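DNA polymerase epsilon subunit 3 (Drosophila melanogaster, PDB 2BYK) forms a histone-fold heterodimer with Chrac-16 that binds DNA and aids nucleosome sliding, and also serves as an accessory subunit of DNA polymerase epsilon. Local coordinates at residues Arg17-Ala22 against Glu32-Ile37; Ser42-Phe47 against Gln71-Leu76. All coordinates share one frame; numbering follows the deposited sequence.

Interaction 1 of 2, residues Arg17-Ala22 against Glu32-Ile37; sequences RLIKEA and EARAAI
The backbone N of I37, the residue whose side chain meets I19, donates to A33 O at 2.9 Å, an ordinary i to i-4 bond of the helix that carries this apolar contact. No hydrogen bond crosses from 17-22 to 32-37. I19 and I37 reach toward each other tip to tip: I19 CD1 lies 3.3 Å from I37 CD1, unusually short for two methyl carbons, so its exact value is doubtful, and 3.5 Å from I37 CG2. The I19 methyl is thus received between both branches of I37, whose CG1 stands anti to the carbonyl carbon (chi1 -72°). An extended chi2 of 180° carries I19 CD1 outward, where it also touches R34 CG at 4.0 Å. Truncation of I37 to an alanine would probably leave the I19 methyl without its main partner and open a gap between the helices. Toward solvent, K20 NZ approaches the edge of the R34 guanidinium, near its plane, 4.2 Å from NH1; these like charges form no bond and may repel mildly. The segment axes stay 11.2 Å apart at 110°, so side chains, rather than backbones, make the contact. V29 touches both I19 and R34. This packing of a short first helix across the start of the long central helix is characteristic of the histone fold.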
loop_
_atom_site.group_PDB
_atom_site.type_symbol
_atom_site.label_atom_id
_atom_site.label_comp_id
_atom_site.label_asym_id
_atom_site.label_seq_id
_atom_site.Cartn_x
_atom_site.Cartn_y
_atom_site.Cartn_z
ATOM N N ARG B 17 -9.037 11.203 1.672
ATOM C CA ARG B 17 -9.331 11.111 3.099
ATOM C C ARG B 17 -8.164 10.407 3.800
ATOM O O ARG B 17 -7.844 10.693 4.957
ATOM C CB ARG B 17 -10.628 10.315 3.291
ATOM C CG ARG B 17 -11.087 10.115 4.734
ATOM C CD ARG B 17 -12.024 8.908 4.840
ATOM N NE ARG B 17 -13.151 9.019 3.914
ATOM C CZ ARG B 17 -13.837 7.981 3.434
ATOM N NH1 ARG B 17 -13.505 6.744 3.795
ATOM N NH2 ARG B 17 -14.852 8.178 2.591
ATOM N N LEU B 18 -7.544 9.474 3.083
ATOM C CA LEU B 18 -6.396 8.735 3.586
ATOM C C LEU B 18 -5.217 9.693 3.736
ATOM O O LEU B 18 -4.512 9.673 4.746
ATOM C CB LEU B 18 -6.042 7.605 2.616
ATOM C CG LEU B 18 -6.475 6.188 3.001
ATOM C CD1 LEU B 18 -7.486 6.220 4.133
ATOM C CD2 LEU B 18 -7.032 5.499 1.775
ATOM N N ILE B 19 -5.012 10.536 2.727
ATOM C CA ILE B 19 -3.936 11.518 2.753
ATOM C C ILE B 19 -4.186 12.622 3.803
ATOM O O ILE B 19 -3.252 13.065 4.473
ATOM C CB ILE B 19 -3.738 12.149 1.352
ATOM C CG1 ILE B 19 -3.361 11.061 0.349
ATOM C CG2 ILE B 19 -2.645 13.196 1.393
ATOM C CD1 ILE B 19 -3.154 11.577 -1.042
ATOM N N LYS B 20 -5.432 13.069 3.957
ATOM C CA LYS B 20 -5.734 14.102 4.956
ATOM C C LYS B 20 -5.567 13.539 6.363
ATOM O O LYS B 20 -5.136 14.235 7.279
ATOM C CB LYS B 20 -7.168 14.651 4.795
ATOM C CG LYS B 20 -7.371 15.575 3.575
ATOM C CD LYS B 20 -8.272 16.785 3.895
ATOM C CE LYS B 20 -8.581 17.658 2.658
ATOM N NZ LYS B 20 -9.488 17.013 1.647
ATOM N N GLU B 21 -5.901 12.265 6.516
ATOM C CA GLU B 21 -5.811 11.577 7.793
ATOM C C GLU B 21 -4.371 11.314 8.243
ATOM O O GLU B 21 -4.098 11.232 9.440
ATOM C CB GLU B 21 -6.555 10.255 7.699
ATOM C CG GLU B 21 -6.717 9.555 9.025
ATOM C CD GLU B 21 -6.873 8.057 8.860
ATOM O OE1 GLU B 21 -7.701 7.639 8.011
ATOM O OE2 GLU B 21 -6.162 7.312 9.583
ATOM N N ALA B 22 -3.461 11.179 7.276
ATOM C CA ALA B 22 -2.042 10.911 7.538
ATOM C C ALA B 22 -1.190 12.160 7.793
ATOM O O ALA B 22 -0.206 12.104 8.524
ATOM C CB ALA B 22 -1.443 10.106 6.370
ATOM N N GLU B 32 -1.575 17.892 -7.641
ATOM C CA GLU B 32 -0.548 17.102 -8.293
ATOM C C GLU B 32 -0.038 15.941 -7.427
ATOM O O GLU B 32 0.056 14.798 -7.890
ATOM C CB GLU B 32 0.607 18.034 -8.668
ATOM C CG GLU B 32 1.547 17.494 -9.723
ATOM C CD GLU B 32 0.794 17.024 -10.944
ATOM O OE1 GLU B 32 0.187 15.932 -10.882
ATOM O OE2 GLU B 32 0.791 17.753 -11.958
ATOM N N ALA B 33 0.290 16.246 -6.172
ATOM C CA ALA B 33 0.809 15.253 -5.234
ATOM C C ALA B 33 -0.208 14.158 -4.968
ATOM O O ALA B 33 0.132 12.973 -4.946
ATOM C CB ALA B 33 1.211 15.927 -3.920
ATOM N N ARG B 34 -1.459 14.553 -4.763
ATOM C CA ARG B 34 -2.507 13.581 -4.507
ATOM C C ARG B 34 -2.691 12.624 -5.683
ATOM O O ARG B 34 -3.032 11.457 -5.497
ATOM C CB ARG B 34 -3.802 14.313 -4.171
ATOM C CG ARG B 34 -3.651 15.134 -2.901
ATOM C CD ARG B 34 -4.957 15.727 -2.397
ATOM N NE ARG B 34 -5.435 16.830 -3.233
ATOM C CZ ARG B 34 -6.480 17.602 -2.935
ATOM N NH1 ARG B 34 -7.172 17.399 -1.811
ATOM N NH2 ARG B 34 -6.837 18.580 -3.765
ATOM N N ALA B 35 -2.434 13.117 -6.891
ATOM C CA ALA B 35 -2.559 12.307 -8.098
ATOM C C ALA B 35 -1.490 11.238 -8.086
ATOM O O ALA B 35 -1.768 10.068 -8.358
ATOM C CB ALA B 35 -2.398 13.171 -9.318
ATOM N N ALA B 36 -0.264 11.651 -7.779
ATOM C CA ALA B 36 0.859 10.730 -7.716
ATOM C C ALA B 36 0.590 9.661 -6.666
ATOM O O ALA B 36 0.696 8.470 -6.945
ATOM C CB ALA B 36 2.128 11.479 -7.379
ATOM N N ILE B 37 0.229 10.092 -5.461
ATOM C CA ILE B 37 -0.053 9.169 -4.368
ATOM C C ILE B 37 -1.058 8.119 -4.790
ATOM O O ILE B 37 -0.878 6.926 -4.541
ATOM C CB ILE B 37 -0.577 9.926 -3.135
ATOM C CG1 ILE B 37 0.580 10.709 -2.514
ATOM C CG2 ILE B 37 -1.179 8.958 -2.119
ATOM C CD1 ILE B 37 0.167 11.661 -1.438
#

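Interaction 2 of 2, residues Ser42-Phe47 against Gln71-Leu76; sequences SVFAIF and QTLTEL
F44 and L73 form the buried half of this contact, F47 and L76 the half nearer solvent. In the buried half, L73 CD2 comes to 3.8 Å from F44 CZ, and the two side chains cross at about a right angle. F44 has CG anti to the backbone N (chi1 172°), a torsion that extends the ring away from its helix and leaves CZ, at the far end of the ring, as the touching atom. A second aromatic group packs here too, since F78 meets F44 edge-to-face. In the more open half, L76 CD2 rests 3.9 Å from F47 CE1 and 4.2 Å from CZ, an oblique approach between residues that both remain partly exposed. The closest CA atoms, those of F47 and L76, are 9.7 Å apart, and the segments bury just 160 Å² together; each half therefore depends on one methyl against one ring, without any hydrogen bond across. L76 is the first residue to leave helical geometry. Five residues earlier, Q71 O accepts from both T74 OG1 (3.0 Å) and E75 N, which arrive from the same face of its carbonyl plane. F44 and F47 each stack on an aromatic side chain of the partner chain. Within this chain, L73 touches V48 of helix 31-58 as well as L85 of helix 82-96, placing helix 66-75 against both.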
loop_
_atom_site.group_PDB
_atom_site.type_symbol
_atom_site.label_atom_id
_atom_site.label_comp_id
_atom_site.label_asym_id
_atom_site.label_seq_id
_atom_site.Cartn_x
_atom_site.Cartn_y
_atom_site.Cartn_z
ATOM N N SER B 42 -1.864 2.387 -6.537
ATOM C CA SER B 42 -2.229 1.407 -7.562
ATOM C C SER B 42 -1.079 0.471 -7.854
ATOM O O SER B 42 -1.228 -0.745 -7.776
ATOM C CB SER B 42 -2.626 2.098 -8.860
ATOM O OG SER B 42 -3.800 2.863 -8.680
ATOM N N VAL B 43 0.070 1.037 -8.203
ATOM C CA VAL B 43 1.236 0.216 -8.485
ATOM C C VAL B 43 1.563 -0.633 -7.254
ATOM O O VAL B 43 1.855 -1.830 -7.376
ATOM C CB VAL B 43 2.438 1.090 -8.855
ATOM C CG1 VAL B 43 3.690 0.232 -9.025
ATOM C CG2 VAL B 43 2.128 1.838 -10.127
ATOM N N PHE B 44 1.495 -0.020 -6.074
ATOM C CA PHE B 44 1.776 -0.745 -4.846
ATOM C C PHE B 44 0.974 -2.027 -4.824
ATOM O O PHE B 44 1.518 -3.120 -4.680
ATOM C CB PHE B 44 1.390 0.065 -3.614
ATOM C CG PHE B 44 1.498 -0.715 -2.338
ATOM C CD1 PHE B 44 2.740 -1.048 -1.815
ATOM C CD2 PHE B 44 0.360 -1.169 -1.687
ATOM C CE1 PHE B 44 2.849 -1.827 -0.656
ATOM C CE2 PHE B 44 0.458 -1.951 -0.526
ATOM C CZ PHE B 44 1.705 -2.278 -0.013
ATOM N N ALA B 45 -0.334 -1.885 -4.970
ATOM C CA ALA B 45 -1.221 -3.032 -4.938
ATOM C C ALA B 45 -0.907 -4.101 -6.000
ATOM O O ALA B 45 -0.919 -5.298 -5.693
ATOM C CB ALA B 45 -2.651 -2.563 -5.054
ATOM N N ILE B 46 -0.619 -3.680 -7.234
ATOM C CA ILE B 46 -0.306 -4.618 -8.321
ATOM C C ILE B 46 0.985 -5.348 -8.010
ATOM O O ILE B 46 1.097 -6.561 -8.190
ATOM C CB ILE B 46 -0.109 -3.898 -9.672
ATOM C CG1 ILE B 46 -1.387 -3.185 -10.094
ATOM C CG2 ILE B 46 0.248 -4.906 -10.747
ATOM C CD1 ILE B 46 -1.207 -2.357 -11.339
ATOM N N PHE B 47 1.958 -4.577 -7.544
ATOM C CA PHE B 47 3.261 -5.093 -7.184
ATOM C C PHE B 47 3.155 -6.153 -6.087
ATOM O O PHE B 47 3.728 -7.237 -6.218
ATOM C CB PHE B 47 4.136 -3.943 -6.696
ATOM C CG PHE B 47 5.598 -4.290 -6.572
ATOM C CD1 PHE B 47 6.375 -3.718 -5.556
ATOM C CD2 PHE B 47 6.218 -5.122 -7.504
ATOM C CE1 PHE B 47 7.745 -3.964 -5.470
ATOM C CE2 PHE B 47 7.592 -5.375 -7.430
ATOM C CZ PHE B 47 8.355 -4.791 -6.409
ATOM N N GLN B 71 3.976 -12.203 4.252
ATOM C CA GLN B 71 5.400 -12.478 4.041
ATOM C C GLN B 71 5.993 -11.610 2.932
ATOM O O GLN B 71 7.135 -11.178 3.027
ATOM C CB GLN B 71 5.619 -13.952 3.698
ATOM C CG GLN B 71 5.280 -14.906 4.823
ATOM C CD GLN B 71 5.417 -16.365 4.417
ATOM O OE1 GLN B 71 4.838 -16.802 3.413
ATOM N NE2 GLN B 71 6.175 -17.130 5.202
ATOM N N THR B 72 5.223 -11.369 1.876
ATOM C CA THR B 72 5.687 -10.535 0.776
ATOM C C THR B 72 5.859 -9.089 1.246
ATOM O O THR B 72 6.739 -8.377 0.774
ATOM C CB THR B 72 4.701 -10.578 -0.399
ATOM O OG1 THR B 72 4.681 -11.901 -0.942
ATOM C CG2 THR B 72 5.105 -9.603 -1.479
ATOM N N LEU B 73 5.023 -8.656 2.181
ATOM C CA LEU B 73 5.125 -7.296 2.692
ATOM C C LEU B 73 6.388 -7.125 3.519
ATOM O O LEU B 73 7.081 -6.120 3.372
ATOM C CB LEU B 73 3.904 -6.926 3.544
ATOM C CG LEU B 73 2.586 -6.612 2.837
ATOM C CD1 LEU B 73 1.545 -6.274 3.872
ATOM C CD2 LEU B 73 2.760 -5.447 1.883
ATOM N N THR B 74 6.695 -8.090 4.389
ATOM C CA THR B 74 7.899 -7.981 5.221
ATOM C C THR B 74 9.106 -8.078 4.304
ATOM O O THR B 74 10.160 -7.507 4.564
ATOM C CB THR B 74 8.005 -9.114 6.290
ATOM O OG1 THR B 74 8.364 -10.347 5.660
ATOM C CG2 THR B 74 6.685 -9.302 7.011
ATOM N N GLU B 75 8.908 -8.797 3.211
ATOM C CA GLU B 75 9.921 -9.037 2.198
ATOM C C GLU B 75 10.182 -7.805 1.330
ATOM O O GLU B 75 11.287 -7.617 0.823
ATOM C CB GLU B 75 9.451 -10.216 1.349
ATOM C CG GLU B 75 10.306 -10.606 0.174
ATOM C CD GLU B 75 9.798 -11.895 -0.465
ATOM O OE1 GLU B 75 10.014 -12.978 0.136
ATOM O OE2 GLU B 75 9.164 -11.823 -1.550
ATOM N N LEU B 76 9.165 -6.967 1.158
ATOM C CA LEU B 76 9.316 -5.764 0.356
ATOM C C LEU B 76 9.730 -4.579 1.228
ATOM O O LEU B 76 9.747 -3.436 0.763
ATOM C CB LEU B 76 8.013 -5.458 -0.386
ATOM C CG LEU B 76 7.648 -6.442 -1.495
ATOM C CD1 LEU B 76 6.285 -6.101 -2.054
ATOM C CD2 LEU B 76 8.703 -6.396 -2.583
#

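In the fold
From the N terminus, helix 14-22 leads through a short connection containing strand 28-29 into helix 31-58, and interaction 1 closes that loop, with nine residues between its segments. Interaction 2 closes the next, wider one: 23 intervening residues finish the long helix, turn, and start helix 66-75. The first contact ends before the second opens, so the two are in series and neither nest nor cross. Helix 31-58 is their common element, used near its start and then further along; the contact centres are 19 Å apart and their nearest atoms about 5 Å, without touching. Together they tie helices 14-22 and 66-75 to the long one, in the helix-loop-helix-loop-helix order of a histone fold, with helix 82-96 following.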